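Long-range contact in glutamate--LysW ligase ArgX (Sulfolobus tokodaii, PDB 3VPB), which probably catalyses, as an ATP-dependent ligase of arginine biosynthesis, the joining of the amino group of glutamate to the C-terminal glutamate side chain of the carrier protein LysW: residues B[38-52]-B[63-76]. Sequence-based numbering, arbitrary orientation.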
ATOM      1  N   LEU B  38      -2.690  24.499  -6.984  1.00 18.58           N
ATOM      2  CA  LEU B  38      -3.714  25.179  -7.808  1.00 19.18           C
ATOM      3  C   LEU B  38      -4.873  25.639  -6.940  1.00 19.13           C
ATOM      4  O   LEU B  38      -5.530  24.817  -6.303  1.00 18.49           O
ATOM      5  CB  LEU B  38      -4.241  24.227  -8.893  1.00 19.61           C
ATOM      6  CG  LEU B  38      -3.268  23.760  -9.995  1.00 21.82           C
ATOM      7  CD1 LEU B  38      -4.014  22.996 -11.100  1.00 25.66           C
ATOM      8  CD2 LEU B  38      -2.536  24.938 -10.588  1.00 23.74           C
ATOM      9  N   PRO B  39      -5.156  26.958  -6.921  1.00 20.22           N
ATOM     10  CA  PRO B  39      -6.213  27.396  -6.004  1.00 19.86           C
ATOM     11  C   PRO B  39      -7.589  27.375  -6.649  1.00 20.45           C
ATOM     12  O   PRO B  39      -7.694  27.552  -7.874  1.00 19.51           O
ATOM     13  CB  PRO B  39      -5.815  28.839  -5.687  1.00 20.80           C
ATOM     14  CG  PRO B  39      -5.060  29.305  -6.882  1.00 20.93           C
ATOM     15  CD  PRO B  39      -4.504  28.095  -7.610  1.00 20.38           C
ATOM     16  N   PHE B  40      -8.618  27.116  -5.834  1.00 20.18           N
ATOM     17  CA  PHE B  40     -10.004  27.214  -6.269  1.00 22.50           C
ATOM     18  C   PHE B  40     -10.366  28.670  -6.167  1.00 23.92           C
ATOM     19  O   PHE B  40     -10.895  29.130  -5.138  1.00 24.38           O
ATOM     20  CB  PHE B  40     -10.937  26.411  -5.359  1.00 22.35           C
ATOM     21  CG  PHE B  40     -11.186  25.018  -5.820  1.00 22.88           C
ATOM     22  CD1 PHE B  40     -10.703  23.939  -5.104  1.00 22.42           C
ATOM     23  CD2 PHE B  40     -11.907  24.771  -6.985  1.00 22.66           C
ATOM     24  CE1 PHE B  40     -10.963  22.639  -5.516  1.00 21.93           C
ATOM     25  CE2 PHE B  40     -12.145  23.470  -7.403  1.00 20.34           C
ATOM     26  CZ  PHE B  40     -11.670  22.413  -6.676  1.00 21.34           C
ATOM     27  N   ASN B  41     -10.041  29.403  -7.217  1.00 25.64           N
ATOM     28  CA  ASN B  41     -10.485  30.781  -7.342  1.00 27.63           C
ATOM     29  C   ASN B  41     -10.467  31.239  -8.787  1.00 28.70           C
ATOM     30  O   ASN B  41     -10.284  30.437  -9.704  1.00 29.61           O
ATOM     31  CB  ASN B  41      -9.673  31.712  -6.436  1.00 28.27           C
ATOM     32  CG  ASN B  41      -8.226  31.814  -6.846  1.00 28.54           C
ATOM     33  OD1 ASN B  41      -7.846  31.431  -7.946  1.00 28.29           O
ATOM     34  ND2 ASN B  41      -7.406  32.352  -5.955  1.00 31.75           N
ATOM     35  N   LYS B  42     -10.660  32.530  -8.999  1.00 29.34           N
ATOM     36  CA  LYS B  42     -10.817  33.024 -10.355  1.00 30.27           C
ATOM     37  C   LYS B  42      -9.482  33.309 -11.076  1.00 29.95           C
ATOM     38  O   LYS B  42      -9.485  33.614 -12.256  1.00 30.93           O
ATOM     39  CB  LYS B  42     -11.802  34.211 -10.369  1.00 30.61           C
ATOM     40  CG  LYS B  42     -13.204  33.799  -9.854  1.00 32.00           C
ATOM     41  CD  LYS B  42     -14.238  34.939  -9.842  1.00 35.47           C
ATOM     42  CE  LYS B  42     -14.191  35.742  -8.529  1.00 35.68           C
ATOM     43  NZ  LYS B  42     -13.055  36.715  -8.515  1.00 35.15           N
ATOM     44  N   ALA B  43      -8.353  33.135 -10.380  1.00 29.91           N
ATOM     45  CA  ALA B  43      -7.012  33.458 -10.934  1.00 30.22           C
ATOM     46  C   ALA B  43      -6.665  32.726 -12.242  1.00 29.53           C
ATOM     47  O   ALA B  43      -6.112  33.331 -13.167  1.00 29.97           O
ATOM     48  CB  ALA B  43      -5.908  33.209  -9.885  1.00 29.57           C
ATOM     49  N   LEU B  44      -6.995  31.437 -12.319  1.00 28.13           N
ATOM     50  CA  LEU B  44      -6.623  30.637 -13.489  1.00 27.21           C
ATOM     51  C   LEU B  44      -7.514  30.910 -14.695  1.00 26.72           C
ATOM     52  O   LEU B  44      -7.219  30.442 -15.793  1.00 25.28           O
ATOM     53  CB  LEU B  44      -6.566  29.137 -13.161  1.00 27.46           C
ATOM     54  CG  LEU B  44      -5.418  28.651 -12.268  1.00 27.36           C
ATOM     55  CD1 LEU B  44      -5.768  27.279 -11.697  1.00 29.36           C
ATOM     56  CD2 LEU B  44      -4.089  28.588 -13.020  1.00 29.10           C
ATOM     57  N   GLY B  45      -8.583  31.684 -14.475  1.00 26.04           N
ATOM     58  CA  GLY B  45      -9.465  32.137 -15.550  1.00 26.20           C
ATOM     59  C   GLY B  45      -8.764  33.046 -16.555  1.00 26.32           C
ATOM     60  O   GLY B  45      -9.361  33.463 -17.548  1.00 26.79           O
ATOM     61  N   ARG B  46      -7.504  33.364 -16.296  1.00 26.12           N
ATOM     62  CA  ARG B  46      -6.680  34.066 -17.269  1.00 26.11           C
ATOM     63  C   ARG B  46      -6.413  33.191 -18.506  1.00 25.31           C
ATOM     64  O   ARG B  46      -6.096  33.722 -19.575  1.00 25.56           O
ATOM     65  CB  ARG B  46      -5.375  34.549 -16.622  1.00 26.96           C
ATOM     66  CG  ARG B  46      -4.312  33.480 -16.365  1.00 28.74           C
ATOM     67  CD  ARG B  46      -3.203  34.068 -15.503  1.00 33.02           C
ATOM     68  NE  ARG B  46      -2.166  33.113 -15.119  1.00 36.00           N
ATOM     69  CZ  ARG B  46      -2.163  32.422 -13.978  1.00 38.19           C
ATOM     70  NH1 ARG B  46      -1.162  31.592 -13.710  1.00 40.19           N
ATOM     71  NH2 ARG B  46      -3.160  32.547 -13.106  1.00 39.17           N
ATOM     72  N   TYR B  47      -6.562  31.866 -18.361  1.00 23.73           N
ATOM     73  CA  TYR B  47      -6.410  30.946 -19.502  1.00 22.83           C
ATOM     74  C   TYR B  47      -7.745  30.625 -20.129  1.00 22.19           C
ATOM     75  O   TYR B  47      -8.754  30.438 -19.444  1.00 22.64           O
ATOM     76  CB  TYR B  47      -5.697  29.654 -19.101  1.00 23.04           C
ATOM     77  CG  TYR B  47      -4.364  29.900 -18.443  1.00 22.36           C
ATOM     78  CD1 TYR B  47      -3.292  30.401 -19.177  1.00 21.95           C
ATOM     79  CD2 TYR B  47      -4.179  29.633 -17.083  1.00 21.43           C
ATOM     80  CE1 TYR B  47      -2.062  30.635 -18.575  1.00 23.13           C
ATOM     81  CE2 TYR B  47      -2.938  29.860 -16.469  1.00 21.27           C
ATOM     82  CZ  TYR B  47      -1.899  30.378 -17.229  1.00 20.50           C
ATOM     83  OH  TYR B  47      -0.673  30.590 -16.638  1.00 24.35           O
ATOM     84  N   ASP B  48      -7.744  30.589 -21.452  1.00 21.91           N
ATOM     85  CA  ASP B  48      -8.921  30.230 -22.219  1.00 21.80           C
ATOM     86  C   ASP B  48      -9.062  28.716 -22.341  1.00 20.00           C
ATOM     87  O   ASP B  48     -10.181  28.164 -22.236  1.00 19.23           O
ATOM     88  CB  ASP B  48      -8.822  30.923 -23.563  1.00 22.79           C
ATOM     89  CG  ASP B  48      -8.705  32.447 -23.398  1.00 25.89           C
ATOM     90  OD1 ASP B  48      -9.655  33.051 -22.861  1.00 30.64           O
ATOM     91  OD2 ASP B  48      -7.648  33.021 -23.718  1.00 27.57           O
ATOM     92  N   VAL B  49      -7.923  28.033 -22.514  1.00 18.50           N
ATOM     93  CA  VAL B  49      -7.940  26.593 -22.743  1.00 16.42           C
ATOM     94  C   VAL B  49      -6.785  25.977 -21.961  1.00 15.49           C
ATOM     95  O   VAL B  49      -5.714  26.554 -21.907  1.00 14.90           O
ATOM     96  CB  VAL B  49      -7.744  26.239 -24.246  1.00 17.25           C
ATOM     97  CG1 VAL B  49      -7.610  24.725 -24.434  1.00 16.50           C
ATOM     98  CG2 VAL B  49      -8.904  26.767 -25.087  1.00 17.78           C
ATOM     99  N   ALA B  50      -7.037  24.811 -21.379  1.00 14.60           N
ATOM    100  CA  ALA B  50      -5.985  24.022 -20.689  1.00 14.69           C
ATOM    101  C   ALA B  50      -5.827  22.669 -21.381  1.00 15.28           C
ATOM    102  O   ALA B  50      -6.815  21.995 -21.660  1.00 16.41           O
ATOM    103  CB  ALA B  50      -6.356  23.831 -19.222  1.00 14.76           C
ATOM    104  N   ILE B  51      -4.583  22.277 -21.679  1.00 15.02           N
ATOM    105  CA  ILE B  51      -4.343  20.977 -22.335  1.00 14.56           C
ATOM    106  C   ILE B  51      -3.826  20.114 -21.204  1.00 14.37           C
ATOM    107  O   ILE B  51      -2.818  20.445 -20.603  1.00 14.25           O
ATOM    108  CB  ILE B  51      -3.301  21.091 -23.446  1.00 14.90           C
ATOM    109  CG1 ILE B  51      -3.763  22.087 -24.514  1.00 16.36           C
ATOM    110  CG2 ILE B  51      -2.963  19.688 -24.072  1.00 16.22           C
ATOM    111  CD1 ILE B  51      -2.712  22.259 -25.644  1.00 18.30           C
ATOM    112  N   ILE B  52      -4.579  19.070 -20.867  1.00 14.36           N
ATOM    113  CA  ILE B  52      -4.336  18.353 -19.612  1.00 14.04           C
ATOM    114  C   ILE B  52      -3.460  17.157 -19.949  1.00 13.78           C
ATOM    115  O   ILE B  52      -3.928  16.189 -20.528  1.00 13.60           O
ATOM    116  CB  ILE B  52      -5.686  17.865 -18.955  1.00 13.92           C
ATOM    117  CG1 ILE B  52      -6.650  19.046 -18.645  1.00 14.12           C
ATOM    118  CG2 ILE B  52      -5.370  17.030 -17.695  1.00 13.02           C
ATOM    119  CD1 ILE B  52      -6.054  20.150 -17.696  1.00 15.11           C
ATOM    120  N   SER B  63      -6.398  18.434 -11.707  1.00 13.54           N
ATOM    121  CA  SER B  63      -5.995  19.714 -12.299  0.50 12.91           C
ATOM    122  C   SER B  63      -7.114  20.209 -13.209  1.00 13.33           C
ATOM    123  O   SER B  63      -7.419  21.401 -13.212  1.00 13.04           O
ATOM    124  CB  SER B  63      -4.673  19.612 -13.070  0.50 13.22           C
ATOM    125  OG  SER B  63      -4.711  18.618 -14.089  0.50  8.41           O
ATOM    126  N   SER B  64      -7.726  19.287 -13.964  1.00 12.92           N
ATOM    127  CA  SER B  64      -8.828  19.634 -14.878  0.50 13.42           C
ATOM    128  C   SER B  64     -10.023  20.197 -14.087  1.00 14.13           C
ATOM    129  O   SER B  64     -10.631  21.190 -14.473  1.00 13.63           O
ATOM    130  CB  SER B  64      -9.238  18.407 -15.702  0.50 13.44           C
ATOM    131  OG  SER B  64     -10.180  18.725 -16.712  0.50 14.20           O
ATOM    132  N   ALA B  65     -10.371  19.538 -12.983  1.00 13.97           N
ATOM    133  CA  ALA B  65     -11.480  20.003 -12.142  1.00 13.96           C
ATOM    134  C   ALA B  65     -11.238  21.409 -11.590  1.00 14.65           C
ATOM    135  O   ALA B  65     -12.152  22.252 -11.598  1.00 14.70           O
ATOM    136  CB  ALA B  65     -11.694  19.034 -11.002  1.00 14.66           C
ATOM    137  N   VAL B  66     -10.028  21.669 -11.088  1.00 13.66           N
ATOM    138  CA  VAL B  66      -9.711  22.996 -10.548  1.00 14.99           C
ATOM    139  C   VAL B  66      -9.746  24.077 -11.629  1.00 13.97           C
ATOM    140  O   VAL B  66     -10.310  25.137 -11.410  1.00 14.79           O
ATOM    141  CB  VAL B  66      -8.380  23.037  -9.807  1.00 14.69           C
ATOM    142  CG1 VAL B  66      -8.102  24.492  -9.236  1.00 14.78           C
ATOM    143  CG2 VAL B  66      -8.378  22.005  -8.642  1.00 18.04           C
ATOM    144  N   LEU B  67      -9.217  23.776 -12.818  1.00 14.04           N
ATOM    145  CA  LEU B  67      -9.238  24.727 -13.952  1.00 14.24           C
ATOM    146  C   LEU B  67     -10.667  25.001 -14.447  1.00 14.16           C
ATOM    147  O   LEU B  67     -11.032  26.157 -14.730  1.00 14.50           O
ATOM    148  CB  LEU B  67      -8.345  24.209 -15.100  1.00 13.81           C
ATOM    149  CG  LEU B  67      -6.844  24.355 -14.766  1.00 13.57           C
ATOM    150  CD1 LEU B  67      -6.056  23.326 -15.567  1.00 18.95           C
ATOM    151  CD2 LEU B  67      -6.333  25.787 -15.098  1.00 17.20           C
ATOM    152  N   GLU B  68     -11.479  23.963 -14.525  1.00 14.59           N
ATOM    153  CA  GLU B  68     -12.906  24.117 -14.870  1.00 16.46           C
ATOM    154  C   GLU B  68     -13.664  25.015 -13.899  1.00 17.48           C
ATOM    155  O   GLU B  68     -14.564  25.754 -14.294  1.00 17.65           O
ATOM    156  CB  GLU B  68     -13.591  22.757 -14.892  1.00 16.90           C
ATOM    157  CG  GLU B  68     -13.088  21.895 -16.015  1.00 19.09           C
ATOM    158  CD  GLU B  68     -13.674  20.472 -15.979  1.00 22.28           C
ATOM    159  OE1 GLU B  68     -13.677  19.848 -17.049  1.00 24.35           O
ATOM    160  OE2 GLU B  68     -14.161  20.007 -14.911  1.00 23.44           O
ATOM    161  N   ALA B  69     -13.316  24.925 -12.626  1.00 18.00           N
ATOM    162  CA  ALA B  69     -13.962  25.725 -11.598  1.00 18.70           C
ATOM    163  C   ALA B  69     -13.642  27.212 -11.813  1.00 19.88           C
ATOM    164  O   ALA B  69     -14.436  28.076 -11.441  1.00 20.47           O
ATOM    165  CB  ALA B  69     -13.506  25.267 -10.224  1.00 19.64           C
ATOM    166  N   ALA B  70     -12.505  27.497 -12.441  1.00 19.56           N
ATOM    167  CA  ALA B  70     -12.141  28.877 -12.800  1.00 19.95           C
ATOM    168  C   ALA B  70     -12.726  29.319 -14.148  1.00 20.29           C
ATOM    169  O   ALA B  70     -12.452  30.437 -14.603  1.00 21.37           O
ATOM    170  CB  ALA B  70     -10.631  29.063 -12.788  1.00 19.69           C
ATOM    171  N   GLY B  71     -13.492  28.436 -14.784  1.00 19.71           N
ATOM    172  CA  GLY B  71     -14.115  28.701 -16.103  1.00 20.28           C
ATOM    173  C   GLY B  71     -13.201  28.469 -17.295  1.00 21.00           C
ATOM    174  O   GLY B  71     -13.486  28.974 -18.387  1.00 21.72           O
ATOM    175  N   VAL B  72     -12.109  27.717 -17.097  1.00 19.50           N
ATOM    176  CA  VAL B  72     -11.158  27.405 -18.186  1.00 18.69           C
ATOM    177  C   VAL B  72     -11.722  26.175 -18.878  1.00 18.81           C
ATOM    178  O   VAL B  72     -12.189  25.259 -18.216  1.00 18.94           O
ATOM    179  CB  VAL B  72      -9.705  27.098 -17.661  1.00 19.05           C
ATOM    180  CG1 VAL B  72      -8.733  26.768 -18.827  1.00 17.02           C
ATOM    181  CG2 VAL B  72      -9.152  28.256 -16.822  1.00 18.95           C
ATOM    182  N   HIS B  73     -11.721  26.166 -20.203  1.00 18.47           N
ATOM    183  CA  HIS B  73     -12.108  24.978 -20.929  1.00 18.30           C
ATOM    184  C   HIS B  73     -10.948  23.993 -20.955  1.00 17.04           C
ATOM    185  O   HIS B  73      -9.882  24.319 -21.447  1.00 17.53           O
ATOM    186  CB  HIS B  73     -12.501  25.288 -22.358  1.00 19.17           C
ATOM    187  CG  HIS B  73     -12.966  24.076 -23.096  1.00 19.86           C
ATOM    188  ND1 HIS B  73     -14.224  23.544 -22.920  1.00 24.09           N
ATOM    189  CD2 HIS B  73     -12.321  23.248 -23.951  1.00 23.09           C
ATOM    190  CE1 HIS B  73     -14.344  22.446 -23.652  1.00 23.79           C
ATOM    191  NE2 HIS B  73     -13.205  22.250 -24.291  1.00 23.18           N
ATOM    192  N   THR B  74     -11.164  22.797 -20.435  1.00 15.98           N
ATOM    193  CA  THR B  74     -10.068  21.844 -20.345  1.00 15.78           C
ATOM    194  C   THR B  74     -10.228  20.743 -21.380  1.00 15.60           C
ATOM    195  O   THR B  74     -11.358  20.323 -21.708  1.00 15.67           O
ATOM    196  CB  THR B  74      -9.954  21.214 -18.952  1.00 15.95           C
ATOM    197  OG1 THR B  74     -11.157  20.484 -18.661  1.00 17.74           O
ATOM    198  CG2 THR B  74      -9.730  22.281 -17.909  1.00 14.50           C
ATOM    199  N   ILE B  75      -9.089  20.288 -21.898  1.00 14.00           N
ATOM    200  CA  ILE B  75      -9.051  19.217 -22.888  1.00 14.80           C
ATOM    201  C   ILE B  75      -8.064  18.187 -22.359  1.00 15.12           C
ATOM    202  O   ILE B  75      -6.878  18.485 -22.339  1.00 14.32           O
ATOM    203  CB  ILE B  75      -8.517  19.771 -24.255  1.00 14.15           C
ATOM    204  CG1 ILE B  75      -9.470  20.853 -24.845  1.00 15.59           C
ATOM    205  CG2 ILE B  75      -8.246  18.626 -25.277  1.00 15.31           C
ATOM    206  CD1 ILE B  75      -8.828  21.583 -26.053  1.00 16.83           C
ATOM    207  N   ASN B  76      -8.529  17.008 -21.923  1.00 15.84           N
ATOM    208  CA  ASN B  76      -9.946  16.672 -21.776  1.00 16.57           C
ATOM    209  C   ASN B  76     -10.602  17.225 -20.510  1.00 17.04           C
ATOM    210  O   ASN B  76      -9.919  17.653 -19.581  1.00 17.58           O
ATOM    211  CB  ASN B  76     -10.133  15.138 -21.830  1.00 16.24           C
ATOM    212  CG  ASN B  76      -9.756  14.574 -23.177  1.00 18.00           C
ATOM    213  OD1 ASN B  76     -10.307  14.971 -24.188  1.00 16.76           O
ATOM    214  ND2 ASN B  76      -8.763  13.695 -23.202  1.00 15.73           N
TER
HETATM  215  O   HOH W   1      -9.789  27.380  -9.707  1.00 35.75           O
HETATM  216  O   HOH W   2     -12.529  33.061 -13.796  1.00 36.60           O
HETATM  217  O   HOH W   3     -11.301  31.142 -19.113  1.00 36.58           O
HETATM  218  O   HOH W   4      -6.518  15.124 -21.190  1.00 18.20           O
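S63 and S64 meet I52 first: its CG1 sits against S64 CB, while its CD1, with chi1 and chi2 both near -60°, reaches L67 CD1 at 3.8 Å. One turn on, V66 splits its branches. CG1, anti to the backbone N (chi1 -179°), goes to P39 O and L38 CB; CG2 lies over one face of the F40 ring, a CH-pi contact 4.2 Å from the centroid. L67 works inward, CD1 on A50 CB and CD2 on L44 CD1. A69 CB meets the edge of the F40 ring in its plane, 3.6 Å from CE2, and I106 of a second copy of the protein packs on that ring too. With an alanine in place of F40, V66 CG2 and A69 CB would probably lose their aromatic neighbour and the interface with that copy a filler. Helical segment 63-69 runs almost antiparallel to strand 49-52 (175°); helix 57-69 is the crossover of a beta-alpha-beta unit in the Rossmann-like preATP-grasp domain. It ends in a Schellman motif at G71, just after A70 has set its CB 3.4 Å from N41 O. V72 then turns CG2 toward L44 O and Y47 O and lays CG1 beside A50. Strand 73-75 edges this chain's parallel sheet: H73 N donates to D48 O, A50 N to H73 O, I75 N to A50 O at 2.9 Å, and I52 N to I75 O. T74 CG2 joins A50 CB on the helix side; on the other face I75 CD1 touches V49 CG1 at 3.7 Å, with helix 268-280 packed against both. After a cis peptide, N76 N donates to a water that also bonds I52 O.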